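Local coordinates for protein acetylene hydratase Ahy (Pelobacter acetylenicus, PDB 2E7Z) that catalyses the hydration of acetylene to acetaldehyde, using a tungsten bis(molybdopterin guanine dinucleotide) cofactor and a [4Fe-4S] cluster, at residues V4-V15 against W459-W469. Residues are numbered along the deposited sequence; the frame is centred on the assembly and turned at random.
Sequences VVCQSCDINCVV and WLERPVVQPNW. With SF4 (iron/sulfur cluster), chain D; MGD (2-amino-5,6-dimercapto-7-methyl-3,7,8a,9-tetrahydro-8-oxa-1,3,9,10-tetraaza-anthracen-4-one guanosine dinucleotide), chain F.
The indole of Trp459 receives the cluster-binding loop on one face, where Cys6 CA stands 3.8 Å from the centroid of the six-membered ring in a CH-pi contact and Gln7 N lies nearby; Leu460 CG backs the other face. Val4 CG1 meets the edge in plane, 3.5 Å from Trp459 CE3. At the pyrrole end Trp459 NE1 donates to Ser8 OG (2.9 Å), tilted 21° from the ring plane. Tryptophan suits this place by joining a broad face to an N-H. With alanine here, the contacts to Cys6 CA and Val4 CG1 would probably give way to a gap, and Ser8 OG would lose its indole donor. The Arg462 guanidinium has Trp459 N over one face and Gln7 at its edge. The Trp469 edge meets OD2 of the active-site Asp10, carboxylate and ring 82° apart.

Gln7 bends at chi2, laying its amide along Trp459 CB. Arg462 NE and NH1 grip Gln7 OE1 side-on, NH1 at 2.8 Å; Gln7 NE2 donates to Val5 O and a water. Arginine has N-H groups to spare: NH2 forms a salt bridge with Asp457 and a hydrogen bond to O6 of a molybdopterin guanine dinucleotide. Gln466 NE2 gives Asn12 OD1 a weak bond, and both atoms have their stronger partner in Gln113. Thus one neutral amide, next to the cluster ligand Cys6, receives the cofactor-binding arginine, consistent with segment 459-469 bracing the cluster loop beside the tungsten cofactor.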
loop_
_atom_site.group_PDB
_atom_site.type_symbol
_atom_site.label_atom_id
_atom_site.label_comp_id
_atom_site.label_asym_id
_atom_site.label_seq_id
_atom_site.Cartn_x
_atom_site.Cartn_y
_atom_site.Cartn_z
ATOM N N VAL A 4 -3.206 15.851 16.394
ATOM C CA VAL A 4 -3.165 14.391 16.278
ATOM C C VAL A 4 -2.995 14.045 14.807
ATOM O O VAL A 4 -3.666 14.649 13.954
ATOM C CB VAL A 4 -4.464 13.741 16.862
ATOM C CG1 VAL A 4 -4.298 12.242 17.009
ATOM C CG2 VAL A 4 -4.818 14.372 18.211
ATOM N N VAL A 5 -2.108 13.091 14.511
ATOM C CA VAL A 5 -2.052 12.551 13.159
ATOM C C VAL A 5 -3.241 11.578 12.965
ATOM O O VAL A 5 -3.343 10.558 13.666
ATOM C CB VAL A 5 -0.706 11.846 12.897
ATOM C CG1 VAL A 5 -0.758 11.142 11.545
ATOM C CG2 VAL A 5 0.456 12.854 12.980
ATOM N N CYS A 6 -4.156 11.897 12.052
ATOM C CA CYS A 6 -5.262 11.006 11.836
ATOM C C CYS A 6 -4.731 9.745 11.158
ATOM O O CYS A 6 -4.025 9.838 10.148
ATOM C CB CYS A 6 -6.275 11.703 10.949
ATOM S SG CYS A 6 -7.651 10.629 10.501
ATOM N N GLN A 7 -5.062 8.586 11.728
ATOM C CA GLN A 7 -4.670 7.307 11.130
ATOM C C GLN A 7 -5.907 6.527 10.707
ATOM O O GLN A 7 -5.886 5.291 10.637
ATOM C CB GLN A 7 -3.787 6.525 12.101
ATOM C CG GLN A 7 -2.449 7.258 12.343
ATOM C CD GLN A 7 -1.934 7.160 13.773
ATOM O OE1 GLN A 7 -1.545 6.076 14.242
ATOM N NE2 GLN A 7 -1.860 8.302 14.455
ATOM N N SER A 8 -6.981 7.253 10.405
ATOM C CA SER A 8 -8.162 6.608 9.840
ATOM C C SER A 8 -7.955 6.266 8.363
ATOM O O SER A 8 -8.677 5.445 7.813
ATOM C CB SER A 8 -9.420 7.454 10.051
ATOM O OG SER A 8 -9.934 7.293 11.370
ATOM N N CYS A 9 -6.942 6.866 7.734
ATOM C CA CYS A 9 -6.406 6.348 6.479
ATOM C C CYS A 9 -4.942 6.771 6.445
ATOM O O CYS A 9 -4.459 7.443 7.366
ATOM C CB CYS A 9 -7.205 6.776 5.230
ATOM S SG CYS A 9 -6.760 8.338 4.412
ATOM N N ASP A 10 -4.247 6.392 5.392
ATOM C CA ASP A 10 -2.791 6.461 5.420
ATOM C C ASP A 10 -2.142 7.773 4.951
ATOM O O ASP A 10 -0.923 7.916 5.033
ATOM C CB ASP A 10 -2.176 5.252 4.702
ATOM C CG ASP A 10 -2.590 5.132 3.246
ATOM O OD1 ASP A 10 -3.589 5.755 2.802
ATOM O OD2 ASP A 10 -1.906 4.339 2.548
ATOM N N ILE A 11 -2.934 8.746 4.494
ATOM C CA ILE A 11 -2.329 10.017 4.116
ATOM C C ILE A 11 -1.955 10.830 5.363
ATOM O O ILE A 11 -1.063 11.673 5.290
ATOM C CB ILE A 11 -3.202 10.840 3.129
ATOM C CG1 ILE A 11 -2.359 11.880 2.380
ATOM C CG2 ILE A 11 -4.362 11.487 3.848
ATOM C CD1 ILE A 11 -1.149 11.326 1.622
ATOM N N ASN A 12 -2.623 10.552 6.490
ATOM C CA ASN A 12 -2.206 11.068 7.801
ATOM C C ASN A 12 -2.272 12.599 7.940
ATOM O O ASN A 12 -1.331 13.241 8.453
ATOM C CB ASN A 12 -0.786 10.574 8.141
ATOM C CG ASN A 12 -0.703 9.071 8.485
ATOM O OD1 ASN A 12 0.406 8.579 8.656
ATOM N ND2 ASN A 12 -1.834 8.367 8.633
ATOM N N CYS A 13 -3.395 13.177 7.507
ATOM C CA CYS A 13 -3.698 14.571 7.829
ATOM C C CYS A 13 -3.519 14.793 9.326
ATOM O O CYS A 13 -3.913 13.952 10.134
ATOM C CB CYS A 13 -5.168 14.871 7.553
ATOM S SG CYS A 13 -5.727 14.456 5.874
ATOM N N VAL A 14 -2.954 15.941 9.693
ATOM C CA VAL A 14 -2.917 16.327 11.097
ATOM C C VAL A 14 -4.183 17.108 11.429
ATOM O O VAL A 14 -4.490 18.113 10.773
ATOM C CB VAL A 14 -1.646 17.117 11.438
ATOM C CG1 VAL A 14 -1.605 17.477 12.949
ATOM C CG2 VAL A 14 -0.412 16.294 11.044
ATOM N N VAL A 15 -4.917 16.614 12.423
ATOM C CA VAL A 15 -6.197 17.174 12.825
ATOM C C VAL A 15 -6.094 17.676 14.260
ATOM O O VAL A 15 -5.059 17.519 14.921
ATOM C CB VAL A 15 -7.359 16.119 12.676
ATOM C CG1 VAL A 15 -7.502 15.637 11.228
ATOM C CG2 VAL A 15 -7.143 14.918 13.585
ATOM N N TRP A 459 -5.799 5.270 17.129
ATOM C CA TRP A 459 -5.007 6.482 16.915
ATOM C C TRP A 459 -5.339 7.662 17.841
ATOM O O TRP A 459 -4.526 8.567 17.979
ATOM C CB TRP A 459 -5.017 6.898 15.434
ATOM C CG TRP A 459 -6.312 7.357 14.839
ATOM C CD1 TRP A 459 -7.183 6.605 14.102
ATOM C CD2 TRP A 459 -6.812 8.705 14.807
ATOM N NE1 TRP A 459 -8.238 7.408 13.659
ATOM C CE2 TRP A 459 -8.017 8.695 14.073
ATOM C CE3 TRP A 459 -6.354 9.923 15.331
ATOM C CZ2 TRP A 459 -8.763 9.859 13.852
ATOM C CZ3 TRP A 459 -7.086 11.068 15.093
ATOM C CH2 TRP A 459 -8.275 11.026 14.369
ATOM N N LEU A 460 -6.523 7.673 18.447
ATOM C CA LEU A 460 -6.877 8.725 19.413
ATOM C C LEU A 460 -6.349 8.372 20.816
ATOM O O LEU A 460 -6.605 9.102 21.781
ATOM C CB LEU A 460 -8.414 8.950 19.438
ATOM C CG LEU A 460 -8.948 9.686 18.205
ATOM C CD1 LEU A 460 -10.496 9.562 18.179
ATOM C CD2 LEU A 460 -8.530 11.155 18.224
ATOM N N GLU A 461 -5.626 7.247 20.922
ATOM C CA GLU A 461 -5.181 6.727 22.209
ATOM C C GLU A 461 -3.669 6.577 22.302
ATOM O O GLU A 461 -3.161 5.871 23.198
ATOM C CB GLU A 461 -5.811 5.358 22.479
ATOM C CG GLU A 461 -7.347 5.345 22.424
ATOM C CD GLU A 461 -7.932 3.937 22.444
ATOM O OE1 GLU A 461 -7.212 2.959 22.095
ATOM O OE2 GLU A 461 -9.120 3.821 22.814
ATOM N N ARG A 462 -2.926 7.218 21.400
ATOM C CA ARG A 462 -1.488 6.981 21.370
ATOM C C ARG A 462 -0.681 8.159 20.850
ATOM O O ARG A 462 -1.118 8.860 19.934
ATOM C CB ARG A 462 -1.190 5.736 20.516
ATOM C CG ARG A 462 -1.573 5.875 19.013
ATOM C CD ARG A 462 -1.483 4.523 18.337
ATOM N NE ARG A 462 -1.873 4.571 16.930
ATOM C CZ ARG A 462 -2.610 3.628 16.331
ATOM N NH1 ARG A 462 -2.907 3.737 15.045
ATOM N NH2 ARG A 462 -3.018 2.555 17.012
ATOM N N PRO A 463 0.532 8.332 21.386
ATOM C CA PRO A 463 1.459 9.282 20.767
ATOM C C PRO A 463 2.115 8.614 19.556
ATOM O O PRO A 463 2.219 7.382 19.524
ATOM C CB PRO A 463 2.503 9.481 21.850
ATOM C CG PRO A 463 2.581 8.144 22.533
ATOM C CD PRO A 463 1.153 7.610 22.518
ATOM N N VAL A 464 2.563 9.406 18.599
ATOM C CA VAL A 464 3.347 8.886 17.471
ATOM C C VAL A 464 4.432 9.873 17.083
ATOM O O VAL A 464 4.175 11.072 16.964
ATOM C CB VAL A 464 2.457 8.641 16.206
ATOM C CG1 VAL A 464 3.307 8.104 15.044
ATOM C CG2 VAL A 464 1.331 7.671 16.493
ATOM N N VAL A 465 5.642 9.351 16.898
ATOM C CA VAL A 465 6.676 10.073 16.175
ATOM C C VAL A 465 6.741 9.494 14.770
ATOM O O VAL A 465 6.851 8.284 14.594
ATOM C CB VAL A 465 8.057 9.917 16.873
ATOM C CG1 VAL A 465 9.223 10.372 15.965
ATOM C CG2 VAL A 465 8.072 10.694 18.184
ATOM N N GLN A 466 6.686 10.379 13.778
ATOM C CA GLN A 466 6.829 9.975 12.373
ATOM C C GLN A 466 8.233 10.319 11.883
ATOM O O GLN A 466 8.949 11.069 12.543
ATOM C CB GLN A 466 5.804 10.726 11.527
ATOM C CG GLN A 466 4.390 10.280 11.862
ATOM C CD GLN A 466 3.363 10.736 10.848
ATOM O OE1 GLN A 466 3.401 11.876 10.408
ATOM N NE2 GLN A 466 2.429 9.841 10.481
ATOM N N PRO A 467 8.627 9.822 10.695
ATOM C CA PRO A 467 7.832 8.991 9.778
ATOM C C PRO A 467 7.908 7.493 10.065
ATOM O O PRO A 467 8.952 7.000 10.501
ATOM C CB PRO A 467 8.472 9.290 8.418
ATOM C CG PRO A 467 9.952 9.520 8.752
ATOM C CD PRO A 467 9.929 10.219 10.116
ATOM N N ASN A 468 6.800 6.787 9.822
ATOM C CA ASN A 468 6.777 5.338 9.978
ATOM C C ASN A 468 6.787 4.523 8.702
ATOM O O ASN A 468 6.712 3.291 8.728
ATOM C CB ASN A 468 5.649 4.989 10.907
ATOM C CG ASN A 468 5.935 5.518 12.303
ATOM O OD1 ASN A 468 5.276 6.443 12.796
ATOM N ND2 ASN A 468 7.000 4.995 12.903
ATOM N N TRP A 469 6.946 5.249 7.594
ATOM C CA TRP A 469 7.453 4.669 6.361
ATOM C C TRP A 469 8.799 5.336 6.157
ATOM O O TRP A 469 8.874 6.545 5.892
ATOM C CB TRP A 469 6.524 4.977 5.185
ATOM C CG TRP A 469 5.289 4.095 5.090
ATOM C CD1 TRP A 469 5.117 2.847 5.614
ATOM C CD2 TRP A 469 4.089 4.402 4.375
ATOM N NE1 TRP A 469 3.877 2.359 5.267
ATOM C CE2 TRP A 469 3.223 3.300 4.515
ATOM C CE3 TRP A 469 3.650 5.520 3.650
ATOM C CZ2 TRP A 469 1.952 3.279 3.955
ATOM C CZ3 TRP A 469 2.385 5.491 3.100
ATOM C CH2 TRP A 469 1.556 4.385 3.246
HETATM FE FE1 SF4 D . -9.581 11.626 6.231
HETATM FE FE2 SF4 D . -7.901 11.037 8.247
HETATM FE FE3 SF4 D . -7.085 12.638 6.222
HETATM FE FE4 SF4 D . -7.432 10.013 5.807
HETATM S S1 SF4 D . -5.877 10.910 7.173
HETATM S S2 SF4 D . -8.142 11.734 4.413
HETATM S S3 SF4 D . -9.226 9.541 7.190
HETATM S S4 SF4 D . -8.771 13.116 7.728
HETATM P PB MGD F . -9.578 4.331 -6.306
HETATM O O1B MGD F . -10.547 5.254 -5.616
HETATM O O2B MGD F . -9.679 2.857 -6.035
HETATM O O3B MGD F . -8.065 4.756 -5.965
HETATM O O3A MGD F . -6.744 6.112 -4.351
HETATM P PA MGD F . -7.414 6.215 -5.801
HETATM O O1A MGD F . -6.301 6.243 -6.817
HETATM O O2A MGD F . -8.410 7.360 -5.772
HETATM O "O5'" MGD F . -9.706 4.564 -7.895
HETATM C "C5'" MGD F . -9.619 5.904 -8.341
HETATM C "C4'" MGD F . -9.685 5.937 -9.857
HETATM O "O4'" MGD F . -8.706 5.049 -10.407
HETATM C "C3'" MGD F . -11.048 5.475 -10.363
HETATM O "O3'" MGD F . -11.738 6.592 -10.927
HETATM C "C2'" MGD F . -10.736 4.431 -11.412
HETATM O "O2'" MGD F . -11.480 4.573 -12.621
HETATM C "C1'" MGD F . -9.252 4.674 -11.657
HETATM N N9 MGD F . -8.561 3.524 -12.271
HETATM C C8 MGD F . -8.788 2.212 -12.071
HETATM N N7 MGD F . -7.952 1.435 -12.807
HETATM C C5 MGD F . -7.179 2.286 -13.524
HETATM C C6 MGD F . -6.085 2.169 -14.511
HETATM O O6 MGD F . -5.699 1.047 -14.905
HETATM N N1 MGD F . -5.540 3.300 -14.984
HETATM C C2 MGD F . -5.942 4.529 -14.601
HETATM N N2 MGD F . -5.324 5.617 -15.122
HETATM N N3 MGD F . -6.942 4.712 -13.693
HETATM C C4 MGD F . -7.571 3.653 -13.150
HETATM C C10 MGD F . -6.093 4.958 -3.824
HETATM C C11 MGD F . -5.798 5.357 -2.380
HETATM O O11 MGD F . -7.004 5.845 -1.771
HETATM C C12 MGD F . -5.193 4.238 -1.557
HETATM S S12 MGD F . -4.126 3.128 -2.266
HETATM C C13 MGD F . -5.483 4.100 -0.252
HETATM S S13 MGD F . -4.698 2.970 0.754
HETATM C C14 MGD F . -6.554 4.922 0.389
HETATM N N15 MGD F . -7.794 4.161 0.476
HETATM C C16 MGD F . -8.923 4.839 0.777
HETATM C C17 MGD F . -10.155 4.193 1.280
HETATM O O17 MGD F . -10.213 2.952 1.443
HETATM N N18 MGD F . -11.214 4.981 1.542
HETATM C C19 MGD F . -11.198 6.318 1.355
HETATM N N19 MGD F . -12.305 7.028 1.657
HETATM N N20 MGD F . -10.107 6.979 0.889
HETATM C C21 MGD F . -8.979 6.303 0.590
HETATM N N22 MGD F . -7.902 6.953 0.119
HETATM C C23 MGD F . -6.778 6.211 -0.414
HETATM O O HOH W 1 -1.836 9.186 17.332
HETATM O O HOH W 2 1.461 13.110 8.753
#